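Local structure of YARHG domain-containing protein (Legionella pneumophila subsp. pneumophila, 4G2A) at residues A[35-48]-A[146-159]. The protein is of unknown function but may bind nutrients, with a beta-rich part and a mainly helical YARHG domain. Residues are numbered along the deposited sequence; the frame is centred on the assembly and turned at random.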
loop_
_atom_site.group_PDB
_atom_site.type_symbol
_atom_site.label_atom_id
_atom_site.label_comp_id
_atom_site.label_asym_id
_atom_site.label_seq_id
_atom_site.Cartn_x
_atom_site.Cartn_y
_atom_site.Cartn_z
ATOM N N LEU A 35 -5.346 8.222 -3.114
ATOM C CA LEU A 35 -5.668 6.796 -3.269
ATOM C C LEU A 35 -7.078 6.532 -3.790
ATOM O O LEU A 35 -7.314 5.452 -4.320
ATOM C CB LEU A 35 -5.474 6.024 -1.949
ATOM C CG LEU A 35 -4.063 5.942 -1.370
ATOM C CD1 LEU A 35 -4.105 5.321 -0.013
ATOM C CD2 LEU A 35 -3.190 5.087 -2.216
ATOM N N ASN A 36 -8.005 7.499 -3.654
ATOM C CA ASN A 36 -9.384 7.359 -4.118
ATOM C C ASN A 36 -9.624 8.100 -5.440
ATOM O O ASN A 36 -10.768 8.337 -5.827
ATOM C CB ASN A 36 -10.365 7.849 -3.039
ATOM C CG ASN A 36 -11.715 7.180 -3.116
ATOM O OD1 ASN A 36 -11.825 5.973 -3.359
ATOM N ND2 ASN A 36 -12.775 7.945 -2.907
ATOM N N GLU A 37 -8.548 8.485 -6.123
ATOM C CA GLU A 37 -8.651 9.177 -7.413
ATOM C C GLU A 37 -8.811 8.119 -8.508
ATOM O O GLU A 37 -8.025 7.169 -8.548
ATOM C CB GLU A 37 -7.427 10.091 -7.664
ATOM C CG GLU A 37 -7.340 11.273 -6.712
ATOM C CD GLU A 37 -8.304 12.418 -6.959
ATOM O OE1 GLU A 37 -8.579 12.724 -8.142
ATOM O OE2 GLU A 37 -8.731 13.055 -5.969
ATOM N N PRO A 38 -9.839 8.225 -9.379
ATOM C CA PRO A 38 -10.044 7.176 -10.399
ATOM C C PRO A 38 -8.928 7.113 -11.473
ATOM O O PRO A 38 -8.824 6.109 -12.177
ATOM C CB PRO A 38 -11.413 7.531 -10.997
ATOM C CG PRO A 38 -11.593 8.985 -10.734
ATOM C CD PRO A 38 -10.905 9.252 -9.429
ATOM N N GLN A 39 -8.085 8.162 -11.569
ATOM C CA GLN A 39 -6.938 8.287 -12.488
ATOM C C GLN A 39 -5.787 7.321 -12.126
ATOM O O GLN A 39 -4.820 7.207 -12.894
ATOM C CB GLN A 39 -6.373 9.727 -12.472
ATOM C CG GLN A 39 -7.386 10.841 -12.675
ATOM C CD GLN A 39 -7.762 11.484 -11.368
ATOM O OE1 GLN A 39 -6.920 12.002 -10.627
ATOM N NE2 GLN A 39 -9.046 11.508 -11.077
HETATM N N MSE A 40 -5.867 6.682 -10.940
HETATM C CA MSE A 40 -4.903 5.705 -10.403
HETATM C C MSE A 40 -3.512 6.322 -10.294
HETATM O O MSE A 40 -2.503 5.705 -10.652
HETATM C CB MSE A 40 -4.877 4.395 -11.225
HETATM C CG MSE A 40 -6.244 3.747 -11.441
HETATM SE SE MSE A 40 -7.398 3.638 -9.862
HETATM C CE MSE A 40 -6.257 2.683 -8.630
ATOM N N ASN A 41 -3.470 7.550 -9.769
ATOM C CA ASN A 41 -2.231 8.292 -9.591
ATOM C C ASN A 41 -1.918 8.429 -8.082
ATOM O O ASN A 41 -1.268 9.380 -7.639
ATOM C CB ASN A 41 -2.299 9.654 -10.331
ATOM C CG ASN A 41 -3.345 10.615 -9.824
ATOM O OD1 ASN A 41 -4.158 10.299 -8.954
ATOM N ND2 ASN A 41 -3.320 11.829 -10.346
ATOM N N GLY A 42 -2.348 7.430 -7.328
ATOM C CA GLY A 42 -2.087 7.341 -5.900
ATOM C C GLY A 42 -0.627 7.076 -5.593
ATOM O O GLY A 42 0.132 6.557 -6.428
ATOM N N SER A 43 -0.219 7.461 -4.386
ATOM C CA SER A 43 1.148 7.287 -3.935
ATOM C C SER A 43 1.188 6.979 -2.443
ATOM O O SER A 43 0.222 7.218 -1.719
ATOM C CB SER A 43 1.976 8.538 -4.235
ATOM O OG SER A 43 1.333 9.728 -3.799
ATOM N N TRP A 44 2.309 6.382 -2.020
ATOM C CA TRP A 44 2.657 6.112 -0.639
ATOM C C TRP A 44 3.972 6.818 -0.334
ATOM O O TRP A 44 4.926 6.724 -1.119
ATOM C CB TRP A 44 2.763 4.607 -0.362
ATOM C CG TRP A 44 1.460 3.880 -0.466
ATOM C CD1 TRP A 44 1.046 3.091 -1.494
ATOM C CD2 TRP A 44 0.409 3.853 0.511
ATOM N NE1 TRP A 44 -0.205 2.597 -1.237
ATOM C CE2 TRP A 44 -0.619 3.037 -0.004
ATOM C CE3 TRP A 44 0.253 4.404 1.797
ATOM C CZ2 TRP A 44 -1.787 2.754 0.715
ATOM C CZ3 TRP A 44 -0.928 4.163 2.493
ATOM C CH2 TRP A 44 -1.919 3.326 1.964
ATOM N N HIS A 45 4.010 7.533 0.798
ATOM C CA HIS A 45 5.185 8.249 1.288
ATOM C C HIS A 45 5.692 7.551 2.537
ATOM O O HIS A 45 4.973 7.426 3.521
ATOM C CB HIS A 45 4.851 9.725 1.551
ATOM C CG HIS A 45 6.022 10.552 1.980
ATOM N ND1 HIS A 45 5.855 11.665 2.783
ATOM C CD2 HIS A 45 7.342 10.395 1.724
ATOM C CE1 HIS A 45 7.068 12.152 2.976
ATOM N NE2 HIS A 45 7.993 11.418 2.359
ATOM N N TYR A 46 6.929 7.079 2.476
ATOM C CA TYR A 46 7.584 6.333 3.542
ATOM C C TYR A 46 8.571 7.189 4.303
ATOM O O TYR A 46 9.491 7.744 3.695
ATOM C CB TYR A 46 8.338 5.116 2.963
ATOM C CG TYR A 46 7.494 4.125 2.192
ATOM C CD1 TYR A 46 7.010 4.431 0.920
ATOM C CD2 TYR A 46 7.307 2.831 2.662
ATOM C CE1 TYR A 46 6.269 3.504 0.184
ATOM C CE2 TYR A 46 6.581 1.895 1.933
ATOM C CZ TYR A 46 6.057 2.236 0.697
ATOM O OH TYR A 46 5.331 1.303 -0.004
ATOM N N ASN A 47 8.378 7.312 5.631
ATOM C CA ASN A 47 9.339 7.968 6.516
ATOM C C ASN A 47 9.782 6.877 7.480
ATOM O O ASN A 47 8.976 6.393 8.280
ATOM C CB ASN A 47 8.769 9.185 7.210
ATOM C CG ASN A 47 8.464 10.329 6.295
ATOM O OD1 ASN A 47 7.334 10.493 5.833
ATOM N ND2 ASN A 47 9.423 11.222 6.123
ATOM N N CYS A 48 11.011 6.391 7.314
ATOM C CA CYS A 48 11.493 5.263 8.101
ATOM C C CYS A 48 12.699 5.629 8.918
ATOM O O CYS A 48 13.673 6.119 8.380
ATOM C CB CYS A 48 11.802 4.066 7.206
ATOM S SG CYS A 48 10.544 3.712 5.954
ATOM N N GLY A 146 4.504 4.368 -6.083
ATOM C CA GLY A 146 3.159 4.420 -6.633
ATOM C C GLY A 146 2.269 3.539 -5.770
ATOM O O GLY A 146 2.751 2.862 -4.842
ATOM N N ALA A 147 0.958 3.563 -6.025
ATOM C CA ALA A 147 0.071 2.752 -5.213
ATOM C C ALA A 147 -0.422 1.560 -6.019
ATOM O O ALA A 147 -1.281 1.696 -6.896
ATOM C CB ALA A 147 -1.078 3.584 -4.674
ATOM N N THR A 148 0.182 0.393 -5.734
ATOM C CA THR A 148 -0.113 -0.902 -6.330
ATOM C C THR A 148 -1.627 -1.172 -6.263
ATOM O O THR A 148 -2.284 -0.921 -5.249
ATOM C CB THR A 148 0.744 -2.005 -5.629
ATOM O OG1 THR A 148 2.093 -1.727 -5.931
ATOM C CG2 THR A 148 0.471 -3.415 -6.134
ATOM N N TYR A 149 -2.163 -1.668 -7.369
ATOM C CA TYR A 149 -3.560 -2.005 -7.462
ATOM C C TYR A 149 -3.730 -3.156 -8.471
ATOM O O TYR A 149 -2.880 -3.360 -9.332
ATOM C CB TYR A 149 -4.422 -0.756 -7.793
ATOM C CG TYR A 149 -4.190 -0.175 -9.171
ATOM C CD1 TYR A 149 -3.209 0.787 -9.387
ATOM C CD2 TYR A 149 -4.975 -0.566 -10.254
ATOM C CE1 TYR A 149 -2.993 1.327 -10.656
ATOM C CE2 TYR A 149 -4.765 -0.038 -11.525
ATOM C CZ TYR A 149 -3.781 0.919 -11.719
ATOM O OH TYR A 149 -3.586 1.449 -12.966
ATOM N N ASP A 150 -4.818 -3.918 -8.348
ATOM C CA ASP A 150 -5.027 -5.050 -9.239
ATOM C C ASP A 150 -6.463 -5.133 -9.780
ATOM O O ASP A 150 -7.338 -4.356 -9.370
ATOM C CB ASP A 150 -4.624 -6.371 -8.551
ATOM C CG ASP A 150 -5.325 -6.664 -7.250
ATOM O OD1 ASP A 150 -6.544 -6.360 -7.144
ATOM O OD2 ASP A 150 -4.714 -7.327 -6.395
ATOM N N VAL A 151 -6.676 -6.092 -10.707
ATOM C CA VAL A 151 -7.925 -6.389 -11.430
ATOM C C VAL A 151 -9.077 -6.882 -10.501
ATOM O O VAL A 151 -10.191 -7.038 -10.991
ATOM C CB VAL A 151 -7.681 -7.388 -12.594
ATOM C CG1 VAL A 151 -6.818 -6.743 -13.677
ATOM C CG2 VAL A 151 -7.050 -8.699 -12.106
HETATM N N MSE A 152 -8.814 -7.126 -9.196
HETATM C CA MSE A 152 -9.799 -7.550 -8.194
HETATM C C MSE A 152 -10.309 -6.328 -7.436
HETATM O O MSE A 152 -11.257 -6.425 -6.651
HETATM C CB MSE A 152 -9.178 -8.571 -7.219
HETATM C CG MSE A 152 -8.503 -9.759 -7.907
HETATM SE SE MSE A 152 -9.759 -11.043 -8.659
HETATM C CE MSE A 152 -10.022 -10.323 -10.387
ATOM N N GLY A 153 -9.656 -5.190 -7.676
ATOM C CA GLY A 153 -9.966 -3.923 -7.034
ATOM C C GLY A 153 -9.190 -3.660 -5.776
ATOM O O GLY A 153 -9.512 -2.729 -5.039
ATOM N N TYR A 154 -8.170 -4.463 -5.518
ATOM C CA TYR A 154 -7.367 -4.294 -4.309
ATOM C C TYR A 154 -6.306 -3.220 -4.456
ATOM O O TYR A 154 -5.855 -2.949 -5.559
ATOM C CB TYR A 154 -6.654 -5.601 -3.949
ATOM C CG TYR A 154 -7.511 -6.836 -3.816
ATOM C CD1 TYR A 154 -8.854 -6.745 -3.449
ATOM C CD2 TYR A 154 -6.956 -8.106 -3.952
ATOM C CE1 TYR A 154 -9.627 -7.886 -3.248
ATOM C CE2 TYR A 154 -7.722 -9.252 -3.766
ATOM C CZ TYR A 154 -9.058 -9.138 -3.405
ATOM O OH TYR A 154 -9.822 -10.273 -3.222
ATOM N N HIS A 155 -5.906 -2.628 -3.331
ATOM C CA HIS A 155 -4.784 -1.697 -3.172
ATOM C C HIS A 155 -3.829 -2.410 -2.229
ATOM O O HIS A 155 -4.265 -2.982 -1.224
ATOM C CB HIS A 155 -5.232 -0.335 -2.630
ATOM C CG HIS A 155 -5.468 0.717 -3.678
ATOM N ND1 HIS A 155 -6.713 0.873 -4.284
ATOM C CD2 HIS A 155 -4.643 1.696 -4.123
ATOM C CE1 HIS A 155 -6.586 1.905 -5.108
ATOM N NE2 HIS A 155 -5.359 2.427 -5.057
ATOM N N TRP A 156 -2.571 -2.513 -2.614
ATOM C CA TRP A 156 -1.566 -3.211 -1.817
ATOM C C TRP A 156 -0.519 -2.247 -1.286
ATOM O O TRP A 156 0.032 -1.441 -2.032
ATOM C CB TRP A 156 -0.878 -4.298 -2.647
ATOM C CG TRP A 156 -1.739 -5.487 -2.938
ATOM C CD1 TRP A 156 -2.451 -5.726 -4.074
ATOM C CD2 TRP A 156 -1.912 -6.645 -2.103
ATOM N NE1 TRP A 156 -3.089 -6.937 -3.986
ATOM C CE2 TRP A 156 -2.781 -7.524 -2.785
ATOM C CE3 TRP A 156 -1.430 -7.015 -0.828
ATOM C CZ2 TRP A 156 -3.172 -8.763 -2.247
ATOM C CZ3 TRP A 156 -1.813 -8.242 -0.299
ATOM C CH2 TRP A 156 -2.692 -9.093 -0.996
ATOM N N VAL A 157 -0.248 -2.331 0.006
ATOM C CA VAL A 157 0.797 -1.539 0.653
ATOM C C VAL A 157 1.704 -2.595 1.265
ATOM O O VAL A 157 1.220 -3.532 1.899
ATOM C CB VAL A 157 0.300 -0.410 1.614
ATOM C CG1 VAL A 157 -0.926 -0.834 2.403
ATOM C CG2 VAL A 157 1.402 0.094 2.538
ATOM N N ARG A 158 2.985 -2.555 0.895
ATOM C CA ARG A 158 3.931 -3.579 1.314
ATOM C C ARG A 158 5.209 -2.970 1.835
ATOM O O ARG A 158 5.560 -1.843 1.499
ATOM C CB ARG A 158 4.260 -4.549 0.153
ATOM C CG ARG A 158 3.132 -4.873 -0.815
ATOM C CD ARG A 158 3.676 -5.730 -1.920
ATOM N NE ARG A 158 2.873 -5.726 -3.148
ATOM C CZ ARG A 158 1.888 -6.582 -3.409
ATOM N NH1 ARG A 158 1.529 -7.491 -2.504
ATOM N NH2 ARG A 158 1.259 -6.544 -4.575
ATOM N N TYR A 159 5.916 -3.751 2.648
ATOM C CA TYR A 159 7.206 -3.418 3.245
ATOM C C TYR A 159 7.941 -4.714 3.575
ATOM O O TYR A 159 7.398 -5.527 4.319
ATOM C CB TYR A 159 7.027 -2.543 4.489
ATOM C CG TYR A 159 8.280 -1.801 4.892
ATOM C CD1 TYR A 159 9.249 -2.411 5.684
ATOM C CD2 TYR A 159 8.518 -0.502 4.448
ATOM C CE1 TYR A 159 10.412 -1.743 6.040
ATOM C CE2 TYR A 159 9.674 0.183 4.816
ATOM C CZ TYR A 159 10.611 -0.437 5.627
ATOM O OH TYR A 159 11.754 0.226 6.006
HETATM O O HOH W 1 -2.621 3.690 -7.994
HETATM O O HOH W 2 -0.245 4.937 -8.351
HETATM O O HOH W 3 -1.624 0.524 -2.868
HETATM O O HOH W 4 3.489 -0.860 -1.387
#
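Trp44 NE1 approaches the backbone of Trp156 through a single water that three protein groups grip. The indole N-H donates to this water at 3.0 Å from NE1, and the water oxygen lies in the indole plane, at the ring edge. Both protons of the water are spent on backbone carbonyls, Thr148 O at 2.9 Å and Trp156 O at 2.7 Å, so the bridge helps fix the indole's rotation against two neighbouring strands. One indole face is covered by Val157, whose CB stands 4.2 Å from the centroid of the six-membered ring in a CH-pi contact; Leu35 CD2 lies over the opposite face and also touches Ala147 CB. The axes of the short strand segments 43-48 and 155-159 approach to 9.5 Å, with N-to-C directions 21° apart, values that fit face-to-face packing of two beta layers. Strand 136-150 links the layers: its earlier part pairs with 43-54, as in the backbone bonds of Trp44 with Thr145, and its end forms a hairpin with 155-160. Where the strand passes from one layer to the other, Ser43 and Gly146 make an antiparallel non-hydrogen-bonded pair, while Ala147 N gives Gly42 O a weak, bent bond. Beyond it, selenomethionine Met40 curls through bends at chi2 (-45°) and chi3 (-56°), which lay CE over one face of Tyr149, 3.7 Å from the ring centroid. The same methyl touches the His155 ring. At the other end, Tyr46 and Tyr159 meet edge against edge, CD2 to CD2 4.0 Å. In the hairpin turn, Asp150 OD1 accepts Met152 N, in an Asx turn, and Tyr154 N, and Trp156 NE1 donates to Asp150 OD2 at 2.9 Å.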